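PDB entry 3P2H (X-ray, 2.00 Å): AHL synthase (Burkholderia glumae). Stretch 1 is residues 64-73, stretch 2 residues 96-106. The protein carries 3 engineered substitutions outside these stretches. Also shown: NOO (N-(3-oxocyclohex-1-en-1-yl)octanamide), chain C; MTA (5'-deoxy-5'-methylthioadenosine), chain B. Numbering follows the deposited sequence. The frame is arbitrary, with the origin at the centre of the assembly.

Stretch 1 (64-73) ICGCARLLPT
Stretch 2 96-106: HVWELSRFAAT

Residues 64-72 form a strand that runs antiparallel to stretch 2. Its axis lies 4.5 Å from that of strand 97-101 at 153°, and 4.6 Å from that of strand 103-105 at 165°. Stretch 2 turns a corner at Arg102, whose phi/psi of 40/55 is far from extended values. The register shifts by one residue there, a beta bulge. Before it in stretch 1, Gly66 pairs with Ala105 and Cys67 with Ala104. After it, Arg69 pairs with Ser101, Leu70 with Leu100, Leu71 with Glu99 and Pro72 with Trp98.

Arg69 has the largest covered area, 100 Å². Its backbone is extended (phi/psi -125/133) and makes both bonds of a hydrogen-bonded pair: Arg69 N to Ser101 O and Ser101 N to Arg69 O, each 2.9 Å. The side chain has chi1 t, chi2 t and chi3 p. This brings Arg69 NE to Ser101 OG at 2.9 Å, a nearly straight hydrogen bond (168°) to the p rotamer of Ser101.

Arg102 points toward stretch 1, with chi1 m, chi2 m and chi3 t. Its CG lies over one face of the Arg69 guanidinium. Arg69 NH2 and Arg102 NH2 are 3.3 Å apart; both are donors, so no hydrogen bond joins them. Arg102 NH1 and NH2 instead make weak hydrogen bonds to N7 of MTA, at 3.1 and 3.2 Å.

Trp98 covers the second largest area, 86 Å². With chi1 -85° (m) and chi2 60°, its indole reaches across to Pro72 and Leu70. Pro72 CA sits 3.8 Å from the centroid of the Trp98 five-membered ring, 14° off the normal, a CH-pi contact over the face. Leu70 CB is 3.8 Å from Trp98 CE3. Leu70 (chi1 m, chi2 t) also packs against Leu100 (chi1 t, chi2 p), with Leu70 CD2 3.7 Å from Leu100 CD1.

The ladder continues on both sides of the bulge. Leu71 N donates to Glu99 O at 3.0 Å, and Glu99 N to Leu71 O at 2.6 Å. Beyond the strand's end, Thr73 N and Thr73 OG1 both donate to Val97 O, at 3.1 and 2.7 Å; Thr73 chi1 is p. Toward the other end, Cys67 N donates to Ala104 O at 2.9 Å, Ala104 N to Cys67 O at 3.0 Å, and Thr106 N to Cys65 O at 2.6 Å. Near the bulge, Ala68 CB meets the edge of the Phe103 ring, 3.7 Å from Phe103 CD1. Phe103 N makes a weak hydrogen bond to NOO O8 at 3.2 Å.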

# COMPACT_ATOMS: atom_id res chain seq x y z
N ILE A 64 1.50 -6.48 15.11
CA ILE A 64 1.19 -5.79 13.87
C ILE A 64 -0.20 -5.17 13.90
O ILE A 64 -1.18 -5.82 14.23
CB ILE A 64 1.30 -6.74 12.66
CG1 ILE A 64 2.73 -7.29 12.58
CG2 ILE A 64 0.93 -6.01 11.38
CD1 ILE A 64 3.02 -8.09 11.33
N CYS A 65 -0.26 -3.89 13.56
CA CYS A 65 -1.52 -3.17 13.52
C CYS A 65 -1.63 -2.38 12.21
O CYS A 65 -2.47 -1.50 12.08
CB CYS A 65 -1.64 -2.22 14.72
SG CYS A 65 -0.30 -1.01 14.86
N GLY A 66 -0.79 -2.73 11.24
CA GLY A 66 -0.83 -2.04 9.97
C GLY A 66 0.15 -2.63 8.98
O GLY A 66 1.19 -3.16 9.37
N CYS A 67 -0.16 -2.53 7.69
CA CYS A 67 0.73 -3.06 6.66
C CYS A 67 0.60 -2.31 5.35
O CYS A 67 -0.37 -1.58 5.12
CB CYS A 67 0.46 -4.55 6.42
SG CYS A 67 -1.14 -4.97 5.67
N ALA A 68 1.59 -2.50 4.48
CA ALA A 68 1.60 -1.88 3.17
C ALA A 68 2.61 -2.62 2.31
O ALA A 68 3.58 -3.18 2.81
CB ALA A 68 1.96 -0.41 3.27
N ARG A 69 2.35 -2.63 1.01
CA ARG A 69 3.22 -3.30 0.06
C ARG A 69 3.63 -2.29 -1.01
O ARG A 69 2.79 -1.55 -1.51
CB ARG A 69 2.47 -4.48 -0.59
CG ARG A 69 3.28 -5.24 -1.61
CD ARG A 69 2.66 -6.60 -1.90
NE ARG A 69 1.46 -6.52 -2.73
CZ ARG A 69 0.76 -7.57 -3.11
NH1 ARG A 69 1.12 -8.79 -2.73
NH2 ARG A 69 -0.30 -7.42 -3.90
N LEU A 70 4.92 -2.26 -1.32
CA LEU A 70 5.44 -1.34 -2.33
C LEU A 70 6.13 -2.12 -3.44
O LEU A 70 6.96 -2.99 -3.18
CB LEU A 70 6.42 -0.35 -1.70
CG LEU A 70 5.79 0.73 -0.81
CD1 LEU A 70 6.87 1.50 -0.08
CD2 LEU A 70 4.97 1.67 -1.68
N LEU A 71 5.78 -1.80 -4.68
CA LEU A 71 6.37 -2.45 -5.85
C LEU A 71 6.73 -1.42 -6.91
O LEU A 71 6.01 -0.45 -7.10
CB LEU A 71 5.38 -3.44 -6.47
CG LEU A 71 4.98 -4.69 -5.68
CD1 LEU A 71 3.80 -5.36 -6.38
CD2 LEU A 71 6.17 -5.64 -5.59
N PRO A 72 7.86 -1.62 -7.61
CA PRO A 72 8.25 -0.67 -8.65
C PRO A 72 7.40 -0.98 -9.88
O PRO A 72 7.13 -2.15 -10.16
CB PRO A 72 9.72 -0.98 -8.86
CG PRO A 72 9.77 -2.47 -8.66
CD PRO A 72 8.88 -2.67 -7.44
N THR A 73 6.97 0.04 -10.61
CA THR A 73 6.16 -0.21 -11.79
C THR A 73 6.95 -0.79 -12.97
O THR A 73 6.37 -1.24 -13.95
CB THR A 73 5.42 1.05 -12.26
OG1 THR A 73 6.36 2.11 -12.44
CG2 THR A 73 4.35 1.45 -11.25
N HIS A 96 10.03 6.38 -11.78
CA HIS A 96 9.46 7.42 -10.93
C HIS A 96 8.11 7.07 -10.33
O HIS A 96 7.53 7.88 -9.61
CB HIS A 96 9.33 8.73 -11.71
CG HIS A 96 10.63 9.31 -12.16
ND1 HIS A 96 11.82 9.05 -11.52
CD2 HIS A 96 10.93 10.16 -13.17
CE1 HIS A 96 12.79 9.72 -12.11
NE2 HIS A 96 12.28 10.40 -13.11
N VAL A 97 7.59 5.88 -10.64
CA VAL A 97 6.30 5.46 -10.12
C VAL A 97 6.37 4.08 -9.45
O VAL A 97 6.88 3.12 -10.04
CB VAL A 97 5.22 5.40 -11.22
CG1 VAL A 97 3.89 4.98 -10.62
CG2 VAL A 97 5.08 6.75 -11.89
N TRP A 98 5.84 3.99 -8.24
CA TRP A 98 5.80 2.75 -7.48
C TRP A 98 4.34 2.48 -7.12
O TRP A 98 3.57 3.42 -6.97
CB TRP A 98 6.62 2.86 -6.18
CG TRP A 98 8.09 2.57 -6.35
CD1 TRP A 98 8.97 3.24 -7.16
CD2 TRP A 98 8.84 1.54 -5.70
NE1 TRP A 98 10.22 2.68 -7.06
CE2 TRP A 98 10.17 1.63 -6.17
CE3 TRP A 98 8.52 0.54 -4.77
CZ2 TRP A 98 11.18 0.76 -5.75
CZ3 TRP A 98 9.52 -0.33 -4.35
CH2 TRP A 98 10.84 -0.21 -4.84
N GLU A 99 3.97 1.21 -7.01
CA GLU A 99 2.60 0.86 -6.66
C GLU A 99 2.44 0.54 -5.19
O GLU A 99 3.20 -0.25 -4.62
CB GLU A 99 2.10 -0.34 -7.47
CG GLU A 99 0.69 -0.75 -7.06
CD GLU A 99 0.29 -2.13 -7.53
OE1 GLU A 99 1.01 -3.09 -7.20
OE2 GLU A 99 -0.74 -2.25 -8.22
N LEU A 100 1.42 1.13 -4.58
CA LEU A 100 1.12 0.89 -3.17
C LEU A 100 -0.09 -0.04 -3.14
O LEU A 100 -1.12 0.27 -3.73
CB LEU A 100 0.78 2.21 -2.47
CG LEU A 100 0.39 2.12 -0.99
CD1 LEU A 100 1.54 1.52 -0.19
CD2 LEU A 100 0.04 3.50 -0.46
N SER A 101 0.05 -1.18 -2.48
CA SER A 101 -1.05 -2.14 -2.38
C SER A 101 -1.11 -2.75 -0.97
O SER A 101 -0.27 -2.45 -0.13
CB SER A 101 -0.90 -3.25 -3.42
OG SER A 101 0.33 -3.93 -3.28
N ARG A 102 -2.11 -3.60 -0.74
CA ARG A 102 -2.29 -4.24 0.55
C ARG A 102 -2.00 -3.25 1.67
O ARG A 102 -1.17 -3.49 2.54
CB ARG A 102 -1.37 -5.47 0.68
CG ARG A 102 -1.72 -6.62 -0.27
CD ARG A 102 -3.13 -7.17 -0.02
NE ARG A 102 -3.35 -8.47 -0.65
CZ ARG A 102 -3.49 -8.67 -1.96
NH1 ARG A 102 -3.68 -9.90 -2.42
NH2 ARG A 102 -3.45 -7.65 -2.81
N PHE A 103 -2.70 -2.12 1.62
CA PHE A 103 -2.54 -1.06 2.61
C PHE A 103 -3.67 -1.13 3.62
O PHE A 103 -4.84 -1.07 3.26
CB PHE A 103 -2.55 0.30 1.91
CG PHE A 103 -2.27 1.46 2.82
CD1 PHE A 103 -0.98 1.77 3.19
CD2 PHE A 103 -3.32 2.25 3.30
CE1 PHE A 103 -0.72 2.86 4.03
CE2 PHE A 103 -3.07 3.33 4.15
CZ PHE A 103 -1.77 3.64 4.51
N ALA A 104 -3.31 -1.24 4.90
CA ALA A 104 -4.31 -1.32 5.96
C ALA A 104 -3.74 -0.86 7.29
O ALA A 104 -2.54 -0.95 7.54
CB ALA A 104 -4.81 -2.75 6.08
N ALA A 105 -4.63 -0.37 8.16
CA ALA A 105 -4.25 0.09 9.48
C ALA A 105 -5.34 -0.31 10.48
O ALA A 105 -6.53 -0.12 10.22
CB ALA A 105 -4.07 1.59 9.48
N THR A 106 -4.92 -0.88 11.61
CA THR A 106 -5.84 -1.31 12.66
C THR A 106 -5.76 -0.34 13.84
O THR A 106 -6.46 0.68 13.86
CB THR A 106 -5.47 -2.72 13.19
OG1 THR A 106 -5.56 -3.67 12.13
CG2 THR A 106 -6.41 -3.12 14.32
C1 NOO C . -8.85 -0.37 3.59
O1 NOO C . -9.73 0.43 3.90
C2 NOO C . -7.92 -0.13 2.41
C3 NOO C . -7.38 -1.19 1.66
C4 NOO C . -7.57 -2.62 2.21
C5 NOO C . -7.69 -2.71 3.78
C6 NOO C . -8.69 -1.69 4.40
N7 NOO C . -6.65 -1.05 0.41
C8 NOO C . -5.46 -1.61 -0.13
O8 NOO C . -5.21 -2.81 -0.18
C9 NOO C . -4.37 -0.68 -0.71
C10 NOO C . -4.68 0.82 -0.97
C11 NOO C . -3.79 1.33 -2.14
C12 NOO C . -3.29 2.77 -1.91
C13 NOO C . -2.52 3.29 -3.14
C14 NOO C . -2.68 4.82 -3.30
C15 NOO C . -1.73 5.37 -4.38
CS MTA B . -7.64 -4.27 -4.52
S5' MTA B . -9.41 -4.21 -4.90
C5' MTA B . -10.00 -5.69 -4.02
C4' MTA B . -10.14 -6.90 -4.95
O4' MTA B . -8.82 -7.21 -5.48
C2' MTA B . -9.42 -9.08 -4.21
O2' MTA B . -9.75 -10.47 -4.12
C3' MTA B . -10.64 -8.10 -4.13
O3' MTA B . -11.76 -8.69 -4.79
C1' MTA B . -8.74 -8.66 -5.53
N9 MTA B . -7.32 -9.05 -5.58
C8 MTA B . -6.31 -8.66 -4.73
N7 MTA B . -5.18 -9.19 -5.07
C5 MTA B . -5.37 -9.95 -6.18
C6 MTA B . -4.52 -10.76 -7.02
N6 MTA B . -3.18 -10.88 -6.73
N1 MTA B . -5.08 -11.40 -8.10
C2 MTA B . -6.41 -11.30 -8.40
N3 MTA B . -7.22 -10.53 -7.61
C4 MTA B . -6.76 -9.86 -6.52